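Local structure of GDSL-esterase (Pseudoalteromonas sp., 3HP4) at residues Thr4-Gly9 / Arg56-Leu61; Gly48-Gly53 / Ala76-Arg81; Val70-Gly75 / Ala94-Ser99; Thr106-Ile111 / Ser127-Ile132. The protein hydrolyses esters as a serine esterase of the GDSL (SGNH hydrolase) family and may act as a lysophospholipase. One frame throughout, in Å; residues are numbered along the deposited sequence. Where two conformers were deposited one is given.

Contact 1: residues Thr4-Gly9 / Arg56-Leu61; sequences TILILG and RRLDAL
The guanidinium of Arg57 lies obliquely against the methyl CD1 of Leu8, with Arg57 NH1 4.3 Å from that carbon. A water sits at the edge of the guanidinium, in its plane. The water accepts from Arg57 NH1 at 2.9 Å and donates to Gly9 O. Gly9 is thus tied to the helix through one water. The same Arg57 NH1 makes a salt bridge to Glu49, and Arg57 NH2 donates to Ala44 O, so both terminal nitrogens are held. Beyond the guanidinium the contact is apolar. Helix 51-65 packs against strand 3-9 of the parallel sheet, as in the alpha/beta/alpha sandwich of SGNH hydrolases. The helix runs back along the strand, at 168° between the segment directions, with the axes 11.2 Å apart. Gly9 opens the GDSL signature that carries the modified serine at position 11. Leu6 and Leu8 both point at the helix. CG of Leu6 is anti to the backbone N (chi1 -179°), and from there the CD2 branch reaches the helix. Leu6 CD2 meets Leu61 CB at 4.0 Å, the two side chains crossing at about a right angle. Leu6 CD2 also lies 4.1 Å from Leu58 CD1. Leu8 CD1 meets Leu61 CD1 at 3.7 Å, while Leu8 CD2 lies 4.3 Å from Leu58 CD1. Leu95 of helix 85-101 touches both Leu8 and Leu58.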
loop_
_atom_site.group_PDB
_atom_site.type_symbol
_atom_site.label_atom_id
_atom_site.label_comp_id
_atom_site.label_asym_id
_atom_site.label_seq_id
_atom_site.Cartn_x
_atom_site.Cartn_y
_atom_site.Cartn_z
ATOM N N THR A 4 -8.276 -13.576 1.236
ATOM C CA THR A 4 -8.280 -12.838 -0.016
ATOM C C THR A 4 -8.025 -11.364 0.312
ATOM O O THR A 4 -8.872 -10.707 0.989
ATOM C CB THR A 4 -9.630 -13.017 -0.667
ATOM O OG1 THR A 4 -9.815 -14.408 -0.984
ATOM C CG2 THR A 4 -9.695 -12.181 -1.946
ATOM N N ILE A 5 -6.949 -10.847 -0.223
ATOM C CA ILE A 5 -6.470 -9.505 0.158
ATOM C C ILE A 5 -6.583 -8.580 -1.035
ATOM O O ILE A 5 -5.925 -8.797 -2.045
ATOM C CB ILE A 5 -4.979 -9.554 0.613
ATOM C CG1 ILE A 5 -4.795 -10.570 1.699
ATOM C CG2 ILE A 5 -4.601 -8.134 1.116
ATOM C CD1 ILE A 5 -3.297 -10.743 2.146
ATOM N N LEU A 6 -7.402 -7.546 -0.910
ATOM C CA LEU A 6 -7.471 -6.473 -1.914
ATOM C C LEU A 6 -6.356 -5.491 -1.657
ATOM O O LEU A 6 -6.303 -4.895 -0.554
ATOM C CB LEU A 6 -8.848 -5.794 -1.786
ATOM C CG LEU A 6 -9.087 -4.657 -2.785
ATOM C CD1 LEU A 6 -9.293 -5.236 -4.189
ATOM C CD2 LEU A 6 -10.325 -3.855 -2.391
ATOM N N ILE A 7 -5.475 -5.296 -2.623
ATOM C CA ILE A 7 -4.313 -4.386 -2.532
ATOM C C ILE A 7 -4.763 -3.060 -3.132
ATOM O O ILE A 7 -4.956 -2.980 -4.369
ATOM C CB ILE A 7 -3.075 -4.966 -3.321
ATOM C CG1 ILE A 7 -2.739 -6.390 -2.889
ATOM C CG2 ILE A 7 -1.806 -4.063 -3.168
ATOM C CD1 ILE A 7 -2.249 -6.483 -1.415
ATOM N N LEU A 8 -4.957 -2.048 -2.309
ATOM C CA LEU A 8 -5.434 -0.745 -2.780
ATOM C C LEU A 8 -4.227 0.184 -2.727
ATOM O O LEU A 8 -3.990 0.889 -1.752
ATOM C CB LEU A 8 -6.575 -0.279 -1.891
ATOM C CG LEU A 8 -7.392 0.902 -2.412
ATOM C CD1 LEU A 8 -8.313 0.439 -3.565
ATOM C CD2 LEU A 8 -8.201 1.486 -1.250
ATOM N N GLY A 9 -3.447 0.143 -3.823
ATOM C CA GLY A 9 -2.161 0.869 -3.889
ATOM C C GLY A 9 -2.084 1.844 -5.026
ATOM O O GLY A 9 -3.056 2.141 -5.736
ATOM N N ARG A 56 -13.283 7.136 -3.878
ATOM C CA ARG A 56 -14.351 7.108 -4.857
ATOM C C ARG A 56 -14.548 5.733 -5.496
ATOM O O ARG A 56 -15.608 5.449 -6.037
ATOM C CB ARG A 56 -14.066 8.138 -5.968
ATOM C CG ARG A 56 -14.186 9.584 -5.530
ATOM C CD ARG A 56 -13.977 10.541 -6.734
ATOM N NE ARG A 56 -12.566 10.919 -6.896
ATOM C CZ ARG A 56 -11.973 11.942 -6.275
ATOM N NH1 ARG A 56 -12.661 12.727 -5.442
ATOM N NH2 ARG A 56 -10.683 12.192 -6.490
ATOM N N ARG A 57 -13.546 4.865 -5.427
ATOM C CA ARG A 57 -13.582 3.542 -6.062
ATOM C C ARG A 57 -13.907 2.410 -5.102
ATOM O O ARG A 57 -14.253 1.298 -5.529
ATOM C CB ARG A 57 -12.184 3.279 -6.686
ATOM C CG ARG A 57 -11.900 4.109 -7.928
ATOM C CD ARG A 57 -10.429 4.136 -8.311
ATOM N NE ARG A 57 -9.937 2.783 -8.372
ATOM C CZ ARG A 57 -8.859 2.311 -7.727
ATOM N NH1 ARG A 57 -8.055 3.067 -6.966
ATOM N NH2 ARG A 57 -8.621 1.032 -7.876
ATOM N N LEU A 58 -13.738 2.639 -3.794
ATOM C CA LEU A 58 -13.679 1.489 -2.915
ATOM C C LEU A 58 -15.009 0.781 -2.738
ATOM O O LEU A 58 -15.016 -0.459 -2.647
ATOM C CB LEU A 58 -13.073 1.918 -1.551
ATOM C CG LEU A 58 -12.960 0.748 -0.573
ATOM C CD1 LEU A 58 -12.034 -0.368 -1.032
ATOM C CD2 LEU A 58 -12.436 1.287 0.811
ATOM N N ASP A 59 -16.110 1.505 -2.650
ATOM C CA ASP A 59 -17.382 0.803 -2.481
ATOM C C ASP A 59 -17.599 -0.225 -3.579
ATOM O O ASP A 59 -18.024 -1.357 -3.305
ATOM C CB ASP A 59 -18.574 1.775 -2.513
ATOM C CG ASP A 59 -18.684 2.662 -1.270
ATOM O OD1 ASP A 59 -18.296 2.268 -0.168
ATOM O OD2 ASP A 59 -19.242 3.779 -1.438
ATOM N N ALA A 60 -17.334 0.178 -4.812
ATOM C CA ALA A 60 -17.512 -0.762 -5.928
ATOM C C ALA A 60 -16.583 -1.948 -5.858
ATOM O O ALA A 60 -17.004 -3.078 -6.134
ATOM C CB ALA A 60 -17.383 -0.029 -7.237
ATOM N N LEU A 61 -15.309 -1.739 -5.459
ATOM C CA LEU A 61 -14.396 -2.862 -5.308
ATOM C C LEU A 61 -14.816 -3.827 -4.204
ATOM O O LEU A 61 -14.691 -5.035 -4.333
ATOM C CB LEU A 61 -12.951 -2.391 -5.004
ATOM C CG LEU A 61 -12.344 -1.629 -6.143
ATOM C CD1 LEU A 61 -11.095 -0.861 -5.624
ATOM C CD2 LEU A 61 -11.932 -2.578 -7.233
HETATM O O HOH W 1 -5.853 1.856 -5.538
#

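Contact 2: residues Gly48-Gly53 / Ala76-Arg81; sequences GETSGG and ANDGLR
Asn77 reaches across to the Gly48-Glu49 turn. Gly48 N and Asn77 ND2 both bond O1P of the modified serine at position 11, consistent with the oxyanion hole of SGNH hydrolases. CG of Asn77 is anti to the carbonyl carbon (chi1 -68°), on the side of Glu49. Asn77 ND2 donates to Glu49 O at 2.9 Å, almost straight at 176°. The oxygen lies in the amide plane of Asn77, while the donor stands above the carbonyl plane. An alanine in place of Asn77 would probably leave Glu49 O without this donor and the likely oxyanion hole short of an N-H. The other tight point is Asp78. Ser51 OG donates to Asp78 OD2 at 2.6 Å, nearly in line with the C-O bond, and Ser51 N adds a weak bond to Asp78 OD2. Ser51 OG is bonded to Asn91 as well. Thr50 is the N-cap of helix 51-65, its OG1 accepting from Gly53 N at 3.0 Å. Water links Glu49 O to Asn77 N, and Gly52 N to Asp78 OD1. The exposed side is looser. Arg81 NH1 only brushes Thr50 CG2 at 3.9 Å, and a water bonded to Gly48 O makes a weak bond to Arg81 NH1.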
loop_
_atom_site.group_PDB
_atom_site.type_symbol
_atom_site.label_atom_id
_atom_site.label_comp_id
_atom_site.label_asym_id
_atom_site.label_seq_id
_atom_site.Cartn_x
_atom_site.Cartn_y
_atom_site.Cartn_z
ATOM N N GLY A 48 -0.551 6.866 -9.793
ATOM C CA GLY A 48 -0.996 8.225 -9.530
ATOM C C GLY A 48 -2.178 8.303 -8.572
ATOM O O GLY A 48 -2.651 9.394 -8.276
ATOM N N GLU A 49 -2.654 7.183 -8.041
ATOM C CA GLU A 49 -3.828 7.231 -7.164
ATOM C C GLU A 49 -3.558 8.018 -5.883
ATOM O O GLU A 49 -2.473 7.947 -5.325
ATOM C CB GLU A 49 -4.304 5.817 -6.814
ATOM C CG GLU A 49 -5.645 5.773 -6.140
ATOM C CD GLU A 49 -6.718 6.457 -6.931
ATOM O OE1 GLU A 49 -6.741 7.692 -7.024
ATOM O OE2 GLU A 49 -7.592 5.778 -7.493
ATOM N N THR A 50 -4.568 8.752 -5.442
ATOM C CA THR A 50 -4.511 9.520 -4.198
ATOM C C THR A 50 -5.510 8.892 -3.221
ATOM O O THR A 50 -6.372 8.080 -3.577
ATOM C CB THR A 50 -4.929 10.976 -4.440
ATOM O OG1 THR A 50 -6.276 10.984 -4.962
ATOM C CG2 THR A 50 -3.954 11.647 -5.399
ATOM N N SER A 51 -5.454 9.353 -1.974
ATOM C CA SER A 51 -6.390 8.872 -0.979
ATOM C C SER A 51 -7.843 9.196 -1.387
ATOM O O SER A 51 -8.739 8.354 -1.231
ATOM C CB SER A 51 -6.051 9.450 0.399
ATOM O OG SER A 51 -6.220 10.837 0.473
ATOM N N GLY A 52 -8.054 10.380 -1.951
ATOM C CA GLY A 52 -9.428 10.769 -2.321
ATOM C C GLY A 52 -9.874 10.026 -3.558
ATOM O O GLY A 52 -11.047 9.646 -3.658
ATOM N N GLY A 53 -8.988 9.743 -4.501
ATOM C CA GLY A 53 -9.402 8.963 -5.683
ATOM C C GLY A 53 -9.784 7.556 -5.321
ATOM O O GLY A 53 -10.772 6.967 -5.850
ATOM N N ALA A 76 1.276 8.525 -0.798
ATOM C CA ALA A 76 2.487 9.116 -1.354
ATOM C C ALA A 76 2.129 10.200 -2.339
ATOM O O ALA A 76 2.809 11.246 -2.388
ATOM C CB ALA A 76 3.373 8.021 -2.054
ATOM N N ASN A 77 1.137 10.003 -3.199
ATOM C CA ASN A 77 0.801 11.045 -4.178
ATOM C C ASN A 77 0.258 12.281 -3.513
ATOM O O ASN A 77 0.626 13.396 -3.932
ATOM C CB ASN A 77 -0.064 10.467 -5.298
ATOM C CG ASN A 77 0.737 9.500 -6.140
ATOM O OD1 ASN A 77 1.877 9.797 -6.544
ATOM N ND2 ASN A 77 0.166 8.358 -6.384
ATOM N N ASP A 78 -0.546 12.129 -2.483
ATOM C CA ASP A 78 -1.017 13.300 -1.741
ATOM C C ASP A 78 0.183 14.080 -1.163
ATOM O O ASP A 78 0.258 15.303 -1.277
ATOM C CB ASP A 78 -1.930 12.871 -0.616
ATOM C CG ASP A 78 -3.335 12.599 -1.064
ATOM O OD1 ASP A 78 -3.788 13.007 -2.157
ATOM O OD2 ASP A 78 -4.031 12.001 -0.242
ATOM N N GLY A 79 1.123 13.372 -0.552
ATOM C CA GLY A 79 2.279 14.031 0.087
ATOM C C GLY A 79 3.235 14.623 -0.903
ATOM O O GLY A 79 3.787 15.703 -0.672
ATOM N N LEU A 80 3.487 13.953 -2.028
ATOM C CA LEU A 80 4.331 14.546 -3.100
ATOM C C LEU A 80 3.744 15.784 -3.658
ATOM O O LEU A 80 4.485 16.632 -4.159
ATOM C CB LEU A 80 4.538 13.510 -4.211
ATOM C CG LEU A 80 5.427 12.367 -3.746
ATOM C CD1 LEU A 80 5.394 11.218 -4.774
ATOM C CD2 LEU A 80 6.885 12.810 -3.479
ATOM N N ARG A 81 2.443 15.950 -3.591
ATOM C CA ARG A 81 1.745 17.098 -4.089
ATOM C C ARG A 81 1.529 18.175 -3.003
ATOM O O ARG A 81 0.954 19.232 -3.252
ATOM C CB ARG A 81 0.437 16.603 -4.735
ATOM C CG ARG A 81 0.716 15.779 -6.013
ATOM C CD ARG A 81 -0.502 15.044 -6.487
ATOM N NE ARG A 81 -1.363 15.961 -7.219
ATOM C CZ ARG A 81 -2.434 15.592 -7.908
ATOM N NH1 ARG A 81 -2.789 14.311 -7.981
ATOM N NH2 ARG A 81 -3.142 16.520 -8.542
HETATM O O HOH W 2 -1.367 11.891 -8.468
HETATM O O HOH W 3 -0.783 7.652 -3.170
HETATM O O HOH W 4 -6.632 12.903 -2.043
#

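Contact 3: residues Val70-Gly75 / Ala94-Ser99; sequences VLIELG and ALVKKS
Ile72 turns CG1 anti to its carbonyl carbon (chi1 -63°), and its second torsion, 163°, carries CD1 out to the helix. There Ile72 CD1 meets Val96 CG2 at 3.7 Å, the side chains crossing at about a right angle. Ile72 CD1 also lies 4.1 Å from Leu95 CB. Ser99 has OG anti to the carbonyl carbon, which brings OG back over its own helix. Ser99 OG donates to Leu95 O at 3.0 Å. That carbonyl also accepts from Ser99 N, and the two donors come from opposite faces of its plane. In the conformer given, the hydroxyl is bonded within its own helix while it lies against Val70. Val70 CG1 is 3.6 Å from Ser99 OG, and Val70 CG2 is 3.9 Å from Ser99 CB. At the other end Leu74 CD1 meets Leu95 CD1 at 3.9 Å. Leu74 also touches Ala54, and Ile72 touches Leu108 on the next strand. The segments run nearly antiparallel, 171° between directions, with the axes 9.9 Å apart. After strand 69-73 and the short helix 76-80, helix 85-101 packs back on the strand and leads into the neighbouring parallel strand 105-109: a beta-alpha-beta crossover of the alpha/beta/alpha sandwich.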
loop_
_atom_site.group_PDB
_atom_site.type_symbol
_atom_site.label_atom_id
_atom_site.label_comp_id
_atom_site.label_asym_id
_atom_site.label_seq_id
_atom_site.Cartn_x
_atom_site.Cartn_y
_atom_site.Cartn_z
ATOM N N VAL A 70 -8.204 -6.017 3.395
ATOM C CA VAL A 70 -7.849 -4.878 2.511
ATOM C C VAL A 70 -6.535 -4.326 2.991
ATOM O O VAL A 70 -6.392 -4.055 4.197
ATOM C CB VAL A 70 -8.945 -3.789 2.555
ATOM C CG1 VAL A 70 -8.497 -2.566 1.784
ATOM C CG2 VAL A 70 -10.285 -4.291 1.941
ATOM N N LEU A 71 -5.603 -4.156 2.086
ATOM C CA LEU A 71 -4.266 -3.590 2.400
ATOM C C LEU A 71 -4.124 -2.314 1.628
ATOM O O LEU A 71 -4.067 -2.322 0.391
ATOM C CB LEU A 71 -3.220 -4.640 1.958
ATOM C CG LEU A 71 -1.784 -4.495 2.482
ATOM C CD1 LEU A 71 -0.957 -5.767 2.209
ATOM C CD2 LEU A 71 -1.129 -3.291 1.827
ATOM N N ILE A 72 -4.110 -1.190 2.358
ATOM C CA ILE A 72 -4.008 0.151 1.774
ATOM C C ILE A 72 -2.564 0.577 1.671
ATOM O O ILE A 72 -1.827 0.524 2.673
ATOM C CB ILE A 72 -4.821 1.105 2.642
ATOM C CG1 ILE A 72 -6.287 0.713 2.623
ATOM C CG2 ILE A 72 -4.626 2.557 2.135
ATOM C CD1 ILE A 72 -7.080 1.367 3.778
ATOM N N GLU A 73 -2.119 0.959 0.466
ATOM C CA GLU A 73 -0.775 1.545 0.268
ATOM C C GLU A 73 -0.993 2.810 -0.529
ATOM O O GLU A 73 -0.841 2.843 -1.766
ATOM C CB GLU A 73 0.094 0.520 -0.464
ATOM C CG GLU A 73 1.493 1.028 -0.827
ATOM C CD GLU A 73 1.562 1.688 -2.192
ATOM O OE1 GLU A 73 1.189 1.057 -3.228
ATOM O OE2 GLU A 73 2.079 2.858 -2.276
ATOM N N LEU A 74 -1.398 3.876 0.175
ATOM C CA LEU A 74 -1.794 5.138 -0.437
ATOM C C LEU A 74 -1.351 6.293 0.398
ATOM O O LEU A 74 -1.185 6.217 1.624
ATOM C CB LEU A 74 -3.316 5.218 -0.570
ATOM C CG LEU A 74 -3.929 4.253 -1.582
ATOM C CD1 LEU A 74 -5.462 4.329 -1.477
ATOM C CD2 LEU A 74 -3.508 4.571 -3.030
ATOM N N GLY A 75 -1.190 7.410 -0.280
ATOM C CA GLY A 75 -0.893 8.699 0.366
ATOM C C GLY A 75 0.357 9.293 -0.206
ATOM O O GLY A 75 0.511 10.522 -0.146
ATOM N N ALA A 94 -11.737 7.156 6.230
ATOM C CA ALA A 94 -12.980 6.694 5.592
ATOM C C ALA A 94 -12.720 5.449 4.797
ATOM O O ALA A 94 -13.600 4.549 4.765
ATOM C CB ALA A 94 -13.534 7.822 4.721
ATOM N N LEU A 95 -11.585 5.294 4.110
ATOM C CA LEU A 95 -11.248 4.074 3.405
ATOM C C LEU A 95 -11.207 2.930 4.364
ATOM O O LEU A 95 -11.745 1.830 4.061
ATOM C CB LEU A 95 -9.886 4.130 2.645
ATOM C CG LEU A 95 -9.766 5.018 1.420
ATOM C CD1 LEU A 95 -8.331 5.242 0.971
ATOM C CD2 LEU A 95 -10.611 4.383 0.303
ATOM N N VAL A 96 -10.536 3.089 5.500
ATOM C CA VAL A 96 -10.462 2.013 6.495
ATOM C C VAL A 96 -11.835 1.680 7.012
ATOM O O VAL A 96 -12.201 0.486 7.092
ATOM C CB VAL A 96 -9.538 2.455 7.649
ATOM C CG1 VAL A 96 -9.607 1.447 8.746
ATOM C CG2 VAL A 96 -8.077 2.595 7.132
ATOM N N LYS A 97 -12.648 2.667 7.361
ATOM C CA LYS A 97 -13.950 2.388 7.933
ATOM C C LYS A 97 -14.876 1.735 6.937
ATOM O O LYS A 97 -15.647 0.843 7.307
ATOM C CB LYS A 97 -14.596 3.619 8.551
ATOM C CG LYS A 97 -13.813 4.033 9.776
ATOM C CD LYS A 97 -14.482 5.114 10.563
ATOM C CE LYS A 97 -13.832 5.271 11.955
ATOM N NZ LYS A 97 -14.650 6.229 12.775
ATOM N N LYS A 98 -14.809 2.089 5.652
ATOM C CA LYS A 98 -15.638 1.410 4.643
ATOM C C LYS A 98 -15.214 -0.060 4.526
ATOM O O LYS A 98 -16.065 -0.966 4.465
ATOM C CB LYS A 98 -15.445 2.068 3.273
ATOM C CG LYS A 98 -16.183 3.316 3.018
ATOM C CD LYS A 98 -15.851 3.782 1.569
ATOM C CE LYS A 98 -16.514 5.111 1.219
ATOM N NZ LYS A 98 -17.978 5.000 1.071
ATOM N N SER A 99 -13.920 -0.324 4.535
ATOM C CA SER A 99 -13.461 -1.696 4.475
ATOM C C SER A 99 -13.906 -2.515 5.680
ATOM O O SER A 99 -14.398 -3.659 5.529
ATOM C CB SER A 99 -11.937 -1.745 4.323
ATOM O OG SER A 99 -11.470 -1.030 3.192
#

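Contact 4: residues Thr106-Ile111 / Ser127-Ile132; sequences TALMEI and SSFTQI
Within the beta-alpha-beta unit of strand 105-109, helix 119-136 and strand 139-141, Phe129 drives its ring into the bend where the first strand ends. Its CG is anti to the carbonyl carbon (chi1 -62°), which puts CG on the side of the strand, and the ring lies among Leu108 to Ile111. Ile111 N lies over one face of the ring, 3.6 Å above the plane and toward the rim. In the conformer given, Ser128 OG stands over the opposite face. Leu108 CG meets the edge, in plane, at 4.0 Å from Phe129 CD1. Met109 O approaches obliquely, 3.5 Å from Phe129 CD1. The side chain of Ile111 closes on the far end, with Ile111 CG1 3.6 Å from Phe129 CZ. An alanine in place of Phe129 would probably open a gap between helix and strand end and leave Leu108 and Ile111 without their aromatic partner. Farther along, Leu108 CD2 packs on Ile132 CG2 at 3.6 Å, the side chains crossing at about a right angle. Leu108 CD2 also lies 3.7 Å from Phe129 O. The helix runs back along the strand, 165° between directions, with axes 9.2 Å apart. Phe125 of the same helix stacks edge-to-face with Phe129. Leu140 of strand 139-141 also touches the Phe129 side chain, and Ser128 meets Met88 and Gln89 of helix 85-101.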
loop_
_atom_site.group_PDB
_atom_site.type_symbol
_atom_site.label_atom_id
_atom_site.label_comp_id
_atom_site.label_asym_id
_atom_site.label_seq_id
_atom_site.Cartn_x
_atom_site.Cartn_y
_atom_site.Cartn_z
ATOM N N THR A 106 -8.402 -4.800 7.969
ATOM C CA THR A 106 -7.771 -3.751 7.173
ATOM C C THR A 106 -6.394 -3.435 7.689
ATOM O O THR A 106 -6.194 -3.283 8.924
ATOM C CB THR A 106 -8.662 -2.501 7.196
ATOM O OG1 THR A 106 -9.957 -2.890 6.684
ATOM C CG2 THR A 106 -8.146 -1.431 6.279
ATOM N N ALA A 107 -5.438 -3.290 6.777
ATOM C CA ALA A 107 -4.074 -2.837 7.083
ATOM C C ALA A 107 -3.808 -1.595 6.317
ATOM O O ALA A 107 -4.343 -1.367 5.211
ATOM C CB ALA A 107 -3.058 -3.940 6.700
ATOM N N LEU A 108 -2.949 -0.755 6.889
ATOM C CA LEU A 108 -2.533 0.511 6.331
ATOM C C LEU A 108 -1.021 0.562 6.325
ATOM O O LEU A 108 -0.417 0.456 7.395
ATOM C CB LEU A 108 -3.092 1.599 7.299
ATOM C CG LEU A 108 -2.842 3.020 6.937
ATOM C CD1 LEU A 108 -3.485 3.438 5.581
ATOM C CD2 LEU A 108 -3.331 3.966 8.048
ATOM N N MET A 109 -0.412 0.760 5.173
ATOM C CA MET A 109 1.050 0.908 5.129
ATOM C C MET A 109 1.470 2.318 5.493
ATOM O O MET A 109 0.934 3.310 4.949
ATOM C CB MET A 109 1.552 0.560 3.733
ATOM C CG MET A 109 3.082 0.475 3.686
ATOM S SD MET A 109 3.687 -0.240 2.165
ATOM C CE MET A 109 3.183 -1.939 2.456
ATOM N N GLU A 110 2.414 2.444 6.393
ATOM C CA GLU A 110 3.122 3.701 6.722
ATOM C C GLU A 110 3.791 4.200 5.430
ATOM O O GLU A 110 4.412 3.358 4.738
ATOM C CB GLU A 110 4.146 3.425 7.860
ATOM C CG GLU A 110 4.632 4.704 8.478
ATOM C CD GLU A 110 5.374 4.421 9.694
ATOM O OE1 GLU A 110 6.181 3.395 9.657
ATOM O OE2 GLU A 110 5.121 5.129 10.655
ATOM N N ILE A 111 3.724 5.468 5.099
ATOM C CA ILE A 111 4.378 6.004 3.886
ATOM C C ILE A 111 5.335 7.091 4.349
ATOM O O ILE A 111 5.029 7.824 5.320
ATOM C CB ILE A 111 3.356 6.559 2.918
ATOM C CG1 ILE A 111 2.226 5.600 2.590
ATOM C CG2 ILE A 111 4.043 7.026 1.607
ATOM C CD1 ILE A 111 2.650 4.252 1.854
ATOM N N SER A 127 3.386 10.573 10.409
ATOM C CA SER A 127 2.734 10.312 11.667
ATOM C C SER A 127 1.241 10.156 11.516
ATOM O O SER A 127 0.579 9.485 12.363
ATOM C CB SER A 127 3.143 11.342 12.705
ATOM O OG SER A 127 2.608 12.605 12.360
ATOM N N SER A 128 0.647 10.693 10.453
ATOM C CA SER A 128 -0.783 10.545 10.328
ATOM C C SER A 128 -1.179 9.065 10.186
ATOM O O SER A 128 -2.285 8.707 10.617
ATOM C CB SER A 128 -1.335 11.364 9.140
ATOM O OG SER A 128 -0.980 10.756 7.905
ATOM N N PHE A 129 -0.338 8.209 9.629
ATOM C CA PHE A 129 -0.711 6.798 9.487
ATOM C C PHE A 129 -0.823 6.145 10.869
ATOM O O PHE A 129 -1.765 5.365 11.093
ATOM C CB PHE A 129 0.293 6.051 8.604
ATOM C CG PHE A 129 0.355 6.591 7.192
ATOM C CD1 PHE A 129 -0.594 6.211 6.241
ATOM C CD2 PHE A 129 1.238 7.587 6.858
ATOM C CE1 PHE A 129 -0.577 6.775 4.984
ATOM C CE2 PHE A 129 1.208 8.174 5.601
ATOM C CZ PHE A 129 0.291 7.773 4.677
ATOM N N THR A 130 0.067 6.497 11.790
ATOM C CA THR A 130 -0.029 5.967 13.165
ATOM C C THR A 130 -1.341 6.473 13.787
ATOM O O THR A 130 -2.054 5.713 14.462
ATOM C CB THR A 130 1.097 6.440 13.973
ATOM O OG1 THR A 130 2.303 5.940 13.334
ATOM C CG2 THR A 130 1.057 5.902 15.389
ATOM N N GLN A 131 -1.684 7.731 13.616
ATOM C CA GLN A 131 -2.933 8.258 14.181
ATOM C C GLN A 131 -4.169 7.583 13.616
ATOM O O GLN A 131 -5.098 7.250 14.371
ATOM C CB GLN A 131 -2.985 9.774 13.924
ATOM C CG GLN A 131 -1.876 10.528 14.685
ATOM C CD GLN A 131 -1.632 11.863 14.128
ATOM O OE1 GLN A 131 -2.594 12.576 13.849
ATOM N NE2 GLN A 131 -0.367 12.242 14.031
ATOM N N ILE A 132 -4.175 7.257 12.314
ATOM C CA ILE A 132 -5.329 6.550 11.732
ATOM C C ILE A 132 -5.389 5.189 12.327
ATOM O O ILE A 132 -6.516 4.703 12.656
ATOM C CB ILE A 132 -5.144 6.460 10.222
ATOM C CG1 ILE A 132 -5.209 7.842 9.583
ATOM C CG2 ILE A 132 -6.190 5.538 9.587
ATOM C CD1 ILE A 132 -4.539 7.910 8.209
#

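Contacts 1, 3 and 4 lay three helices on neighbouring strands of one sheet. Probable backbone hydrogen bonds join the strands: Leu6 O to Leu71 N at 2.8 Å between contacts 1 and 3, and Val70 O to Ala107 N at 2.9 Å between contacts 3 and 4. Contacts 1 and 4 do not touch, their centres being about 17 Å apart. Contact 2 lies at the active site: Gly48 N and Asn77 ND2 bond O1P of the modified serine at position 11, probably in the oxyanion hole. It is tied to contact 1 by the salt bridge from Arg57 NH1 to Glu49 OE2, 2.8 Å. Toward contact 4, Ala76 CB packs on Ile111 CG2 at 3.9 Å.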